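Side-chain contacts in peptidase M42 (Thaumarchaeota archaeon SCGC AB-539-E09, PDB 5DS0), which is probably a cobalt-loaded aminopeptidase of the M42 (TET) family, removing residues from the N-terminal ends of peptides inside a twelve-subunit assembly: residues K11-A16 with G184-M189; G21-V26 with G65-V70. All blocks are in the same frame, centred on the assembly; numbering follows the deposited sequence.

Interaction 1 (K11-A16 with G184-M189); sequences KTLMEA and GAFVLM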
loop_
_atom_site.group_PDB
_atom_site.type_symbol
_atom_site.label_atom_id
_atom_site.label_comp_id
_atom_site.label_asym_id
_atom_site.label_seq_id
_atom_site.Cartn_x
_atom_site.Cartn_y
_atom_site.Cartn_z
ATOM N N LYS C 11 7.857 6.693 50.968
ATOM C CA LYS C 11 8.702 5.598 50.483
ATOM C C LYS C 11 7.982 4.257 50.555
ATOM O O LYS C 11 7.972 3.487 49.610
ATOM C CB LYS C 11 10.003 5.546 51.299
ATOM C CG LYS C 11 10.998 4.487 50.874
ATOM C CD LYS C 11 12.290 4.653 51.649
ATOM C CE LYS C 11 13.496 4.086 50.915
ATOM N NZ LYS C 11 13.511 2.603 51.025
ATOM N N THR C 12 7.384 3.987 51.695
ATOM C CA THR C 12 6.752 2.711 51.931
ATOM C C THR C 12 5.571 2.474 51.005
ATOM O O THR C 12 5.387 1.361 50.506
ATOM C CB THR C 12 6.317 2.626 53.395
ATOM O OG1 THR C 12 7.489 2.712 54.198
ATOM C CG2 THR C 12 5.626 1.318 53.699
ATOM N N LEU C 13 4.776 3.514 50.796
ATOM C CA LEU C 13 3.666 3.465 49.846
ATOM C C LEU C 13 4.107 3.171 48.418
ATOM O O LEU C 13 3.608 2.246 47.792
ATOM C CB LEU C 13 2.913 4.799 49.821
ATOM C CG LEU C 13 2.011 5.130 51.004
ATOM C CD1 LEU C 13 1.533 6.569 50.874
ATOM C CD2 LEU C 13 0.841 4.178 51.062
HETATM N N MSE C 14 5.037 3.967 47.906
HETATM C CA MSE C 14 5.489 3.806 46.530
HETATM C C MSE C 14 6.203 2.491 46.323
HETATM O O MSE C 14 6.303 2.026 45.187
HETATM C CB MSE C 14 6.440 4.922 46.102
HETATM C CG MSE C 14 5.897 6.345 46.214
HETATM SE SE MSE C 14 3.978 6.522 45.795
HETATM C CE MSE C 14 3.544 7.918 47.108
ATOM N N GLU C 15 6.739 1.897 47.391
ATOM C CA GLU C 15 7.446 0.627 47.271
ATOM C C GLU C 15 6.572 -0.587 47.576
ATOM O O GLU C 15 6.957 -1.706 47.292
ATOM C CB GLU C 15 8.693 0.624 48.151
ATOM C CG GLU C 15 9.835 1.463 47.584
ATOM C CD GLU C 15 11.127 1.315 48.367
ATOM O OE1 GLU C 15 11.076 0.737 49.482
ATOM O OE2 GLU C 15 12.188 1.778 47.875
ATOM N N ALA C 16 5.389 -0.356 48.133
ATOM C CA ALA C 16 4.455 -1.433 48.474
ATOM C C ALA C 16 3.926 -2.157 47.267
ATOM O O ALA C 16 3.837 -1.602 46.169
ATOM C CB ALA C 16 3.287 -0.880 49.272
ATOM N N GLY C 184 -1.845 10.853 45.817
ATOM C CA GLY C 184 -3.143 11.417 46.196
ATOM C C GLY C 184 -3.607 10.922 47.560
ATOM O O GLY C 184 -4.122 11.696 48.369
ATOM N N ALA C 185 -3.406 9.637 47.822
ATOM C CA ALA C 185 -3.699 9.065 49.129
ATOM C C ALA C 185 -2.798 9.686 50.180
ATOM O O ALA C 185 -3.232 9.981 51.284
ATOM C CB ALA C 185 -3.485 7.571 49.098
ATOM N N PHE C 186 -1.538 9.905 49.821
ATOM C CA PHE C 186 -0.586 10.547 50.712
ATOM C C PHE C 186 -1.056 11.932 51.121
ATOM O O PHE C 186 -0.981 12.291 52.288
ATOM C CB PHE C 186 0.782 10.642 50.037
ATOM C CG PHE C 186 1.813 11.381 50.843
ATOM C CD1 PHE C 186 2.578 10.717 51.784
ATOM C CD2 PHE C 186 2.037 12.732 50.624
ATOM C CE1 PHE C 186 3.537 11.388 52.510
ATOM C CE2 PHE C 186 2.997 13.412 51.339
ATOM C CZ PHE C 186 3.749 12.740 52.284
ATOM N N VAL C 187 -1.536 12.705 50.153
ATOM C CA VAL C 187 -2.019 14.049 50.418
ATOM C C VAL C 187 -3.194 14.052 51.381
ATOM O O VAL C 187 -3.200 14.805 52.341
ATOM C CB VAL C 187 -2.453 14.738 49.124
ATOM C CG1 VAL C 187 -3.215 16.026 49.416
ATOM C CG2 VAL C 187 -1.236 15.057 48.277
ATOM N N LEU C 188 -4.200 13.226 51.128
ATOM C CA LEU C 188 -5.384 13.253 51.974
ATOM C C LEU C 188 -5.079 12.770 53.388
ATOM O O LEU C 188 -5.613 13.303 54.360
ATOM C CB LEU C 188 -6.537 12.461 51.360
ATOM C CG LEU C 188 -6.401 10.952 51.158
ATOM C CD1 LEU C 188 -6.908 10.139 52.343
ATOM C CD2 LEU C 188 -7.165 10.551 49.903
HETATM N N MSE C 189 -4.205 11.782 53.502
HETATM C CA MSE C 189 -3.761 11.313 54.814
HETATM C C MSE C 189 -2.998 12.376 55.565
HETATM O O MSE C 189 -3.191 12.545 56.763
HETATM C CB MSE C 189 -2.884 10.081 54.652
HETATM C CG MSE C 189 -3.766 8.874 54.396
HETATM SE SE MSE C 189 -2.673 7.244 54.448
HETATM C CE MSE C 189 -1.694 7.417 52.748
#
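Leu13 and Phe186 are the residues whose backbones come nearest, with CA atoms 8.3 Å apart. Leu13 lies near the end of helix 2-15, which gives way to a loop at Ala16. Gly184-Met189 is an interior piece of helix 179-197. At this spacing no hydrogen bond joins the two segments, and side chains alone bridge them. Leu13 does most of the bridging. Its CG stands beside the backbone N and anti to the carbonyl carbon (chi1 -74°), and CD1 reaches into the angle between Phe186 and Met189. Met189, modelled as selenomethionine, comes to meet it. Its chain bends at the last torsion (chi3 -73°), which turns CE toward Leu13, and the two side chains meet tip to tip. Leu13 CD1 lies 3.8 Å from Met189 CE. The same methyl lies 4.2 Å from Phe186 CB and sits at the edge of the Phe186 ring, near its plane. Leu13 therefore meets the root of the phenylalanine and does not stack on its face. All three residues are buried, and the contact is wholly apolar. Other helices close round it: Met189 also packs on Cys30 of helix 24-34, while Phe186 touches Thr336 of helix 333-349. Beside the apolar patch, Arg182 NH1 donates hydrogen bonds to the backbone O of Leu13 and of Ala16, tying the end of helix 2-15 to helix 179-197. This is helix-on-helix packing in the catalytic domain of an M42 peptidase, where N-terminal helices cover helix 179-197, which carries the metal ligand Asp180 near its start.

Interaction 2 (G21-V26 with G65-V70); sequences GFEREV and GHTDEV. With CO (cobalt (II) ion), chain T.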
loop_
_atom_site.group_PDB
_atom_site.type_symbol
_atom_site.label_atom_id
_atom_site.label_comp_id
_atom_site.label_asym_id
_atom_site.label_seq_id
_atom_site.Cartn_x
_atom_site.Cartn_y
_atom_site.Cartn_z
ATOM N N GLY C 21 -7.028 -4.811 42.389
ATOM C CA GLY C 21 -7.573 -6.069 42.918
ATOM C C GLY C 21 -6.801 -6.681 44.079
ATOM O O GLY C 21 -7.294 -7.600 44.741
ATOM N N PHE C 22 -5.582 -6.200 44.306
ATOM C CA PHE C 22 -4.713 -6.783 45.308
ATOM C C PHE C 22 -4.052 -5.699 46.147
ATOM O O PHE C 22 -2.839 -5.693 46.319
ATOM C CB PHE C 22 -3.628 -7.625 44.639
ATOM C CG PHE C 22 -4.137 -8.646 43.663
ATOM C CD1 PHE C 22 -4.503 -8.282 42.380
ATOM C CD2 PHE C 22 -4.207 -9.979 44.012
ATOM C CE1 PHE C 22 -4.960 -9.224 41.472
ATOM C CE2 PHE C 22 -4.661 -10.925 43.103
ATOM C CZ PHE C 22 -5.034 -10.547 41.828
ATOM N N GLU C 23 -4.857 -4.814 46.715
ATOM C CA GLU C 23 -4.334 -3.617 47.370
ATOM C C GLU C 23 -4.201 -3.747 48.881
ATOM O O GLU C 23 -4.009 -2.750 49.557
ATOM C CB GLU C 23 -5.246 -2.416 47.042
ATOM C CG GLU C 23 -5.487 -2.228 45.544
ATOM C CD GLU C 23 -6.791 -2.810 44.992
ATOM O OE1 GLU C 23 -7.214 -2.597 43.807
ATOM O OE2 GLU C 23 -7.385 -3.570 45.749
ATOM N N ARG C 24 -4.320 -4.953 49.426
ATOM C CA ARG C 24 -4.445 -5.099 50.876
ATOM C C ARG C 24 -3.196 -4.681 51.649
ATOM O O ARG C 24 -3.306 -4.014 52.674
ATOM C CB ARG C 24 -4.871 -6.516 51.234
ATOM C CG ARG C 24 -6.288 -6.833 50.763
ATOM C CD ARG C 24 -6.806 -8.147 51.329
ATOM N NE ARG C 24 -8.257 -8.271 51.203
ATOM C CZ ARG C 24 -8.974 -9.294 51.679
ATOM N NH1 ARG C 24 -8.376 -10.299 52.312
ATOM N NH2 ARG C 24 -10.297 -9.309 51.524
ATOM N N GLU C 25 -2.017 -5.038 51.142
ATOM C CA GLU C 25 -0.753 -4.627 51.763
ATOM C C GLU C 25 -0.626 -3.101 51.872
ATOM O O GLU C 25 -0.186 -2.589 52.897
ATOM C CB GLU C 25 0.435 -5.193 50.990
ATOM C CG GLU C 25 0.874 -6.587 51.411
ATOM C CD GLU C 25 2.217 -7.022 50.801
ATOM O OE1 GLU C 25 2.093 -7.963 50.026
ATOM O OE2 GLU C 25 3.361 -6.491 51.045
ATOM N N VAL C 26 -1.036 -2.388 50.822
ATOM C CA VAL C 26 -0.902 -0.915 50.752
ATOM C C VAL C 26 -1.949 -0.242 51.660
ATOM O O VAL C 26 -1.663 0.734 52.342
ATOM C CB VAL C 26 -0.880 -0.369 49.277
ATOM C CG1 VAL C 26 -2.214 -0.588 48.618
ATOM C CG2 VAL C 26 -0.584 1.127 49.235
ATOM N N GLY C 65 -8.253 9.123 46.958
ATOM C CA GLY C 65 -7.074 8.839 46.132
ATOM C C GLY C 65 -6.884 7.342 46.039
ATOM O O GLY C 65 -6.867 6.665 47.056
ATOM N N HIS C 66 -6.776 6.805 44.833
ATOM C CA HIS C 66 -6.743 5.352 44.685
ATOM C C HIS C 66 -5.360 4.795 44.980
ATOM O O HIS C 66 -4.356 5.354 44.552
ATOM C CB HIS C 66 -7.272 4.893 43.308
ATOM C CG HIS C 66 -6.412 5.276 42.142
ATOM N ND1 HIS C 66 -5.385 4.482 41.682
ATOM C CD2 HIS C 66 -6.468 6.339 41.306
ATOM C CE1 HIS C 66 -4.827 5.051 40.627
ATOM N NE2 HIS C 66 -5.461 6.182 40.382
ATOM N N THR C 67 -5.318 3.688 45.724
ATOM C CA THR C 67 -4.060 3.074 46.103
ATOM C C THR C 67 -3.667 1.928 45.202
ATOM O O THR C 67 -2.574 1.377 45.348
ATOM C CB THR C 67 -4.121 2.535 47.521
ATOM O OG1 THR C 67 -5.261 1.671 47.640
ATOM C CG2 THR C 67 -4.225 3.666 48.509
ATOM N N ASP C 68 -4.546 1.520 44.299
ATOM C CA ASP C 68 -4.146 0.516 43.315
ATOM C C ASP C 68 -3.209 1.148 42.300
ATOM O O ASP C 68 -3.298 2.342 42.010
ATOM C CB ASP C 68 -5.340 -0.177 42.638
ATOM C CG ASP C 68 -6.160 0.748 41.766
ATOM O OD1 ASP C 68 -6.479 1.871 42.208
ATOM O OD2 ASP C 68 -6.528 0.331 40.647
ATOM N N GLU C 69 -2.285 0.340 41.806
ATOM C CA GLU C 69 -1.342 0.745 40.776
ATOM C C GLU C 69 -1.527 -0.148 39.564
ATOM O O GLU C 69 -1.991 -1.285 39.656
ATOM C CB GLU C 69 0.101 0.621 41.278
ATOM C CG GLU C 69 0.462 -0.796 41.741
ATOM C CD GLU C 69 1.891 -0.943 42.226
ATOM O OE1 GLU C 69 2.818 -0.532 41.473
ATOM O OE2 GLU C 69 2.076 -1.481 43.342
ATOM N N VAL C 70 -1.128 0.347 38.413
ATOM C CA VAL C 70 -1.129 -0.511 37.250
ATOM C C VAL C 70 -0.173 -1.657 37.515
ATOM O O VAL C 70 0.832 -1.490 38.197
ATOM C CB VAL C 70 -0.764 0.246 35.967
ATOM C CG1 VAL C 70 -1.842 1.286 35.665
ATOM C CG2 VAL C 70 0.611 0.890 36.061
HETATM CO CO CO T . -5.153 7.379 38.696
#
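Glu23 and Asp68 run alongside each other in the same direction. Glu23 OE1 is 3.3 Å from Asp68 CB, and Glu23 CG also rests against that carbon. A bend at chi2 (98°) folds the Glu23 carboxylate along Asp68, with the two carboxylate planes 74° apart. The acids do not bond to each other. OE1 of Glu23 takes the N-H of Gly21 from above the carboxylate plane, at 2.6 Å from Gly21 N, and also that of Gln213. OD2 of Asp68 is held by Ser20 OG and Glu215 N. Next to this pair, Val26 CG1 packs 3.8 Å from Thr67 CB, and Thr67 OG1 bonds to Asn27 OD1. Residues 66-68 read His-Thr-Asp, the His-x-Asp motif of this zinc-exopeptidase clan. His66 NE2 binds one cobalt at 2.1 Å, in a site completed by Asp180, Glu214 and Glu237. At the other side of the ring, ND1 donates to Asp68 O at 3.0 Å, in the ring plane, which fixes the turn of the imidazole. A weak bond runs from His66 ND1 to Asp68 OD1. Farther out, Glu69 forms salt bridges with Arg182 and Lys177, and Arg24 NH2 bonds to Phe358 O of a second subunit.

The centres of interactions 1 and 2 are 10 Å apart, and the two touch. Leu13 CD2 packs on Val26 CG2 at 3.8 Å, and Ala185 meets Thr67. Along the chain the order is 11-16, 21-26, 65-70, 184-189, so both segments of interaction 2 fall between those of interaction 1. Helices 2-15 and 24-34 are consecutive. The first packs on helix 179-197, and the second begins against the loop that leaves strand 60-66 of the mixed sheet. Arg182 links both contacts. Both lie beside the two-cobalt site, to which the end of strand 60-66 gives His66 and the start of helix 179-197 gives Asp180, shared by the two metals.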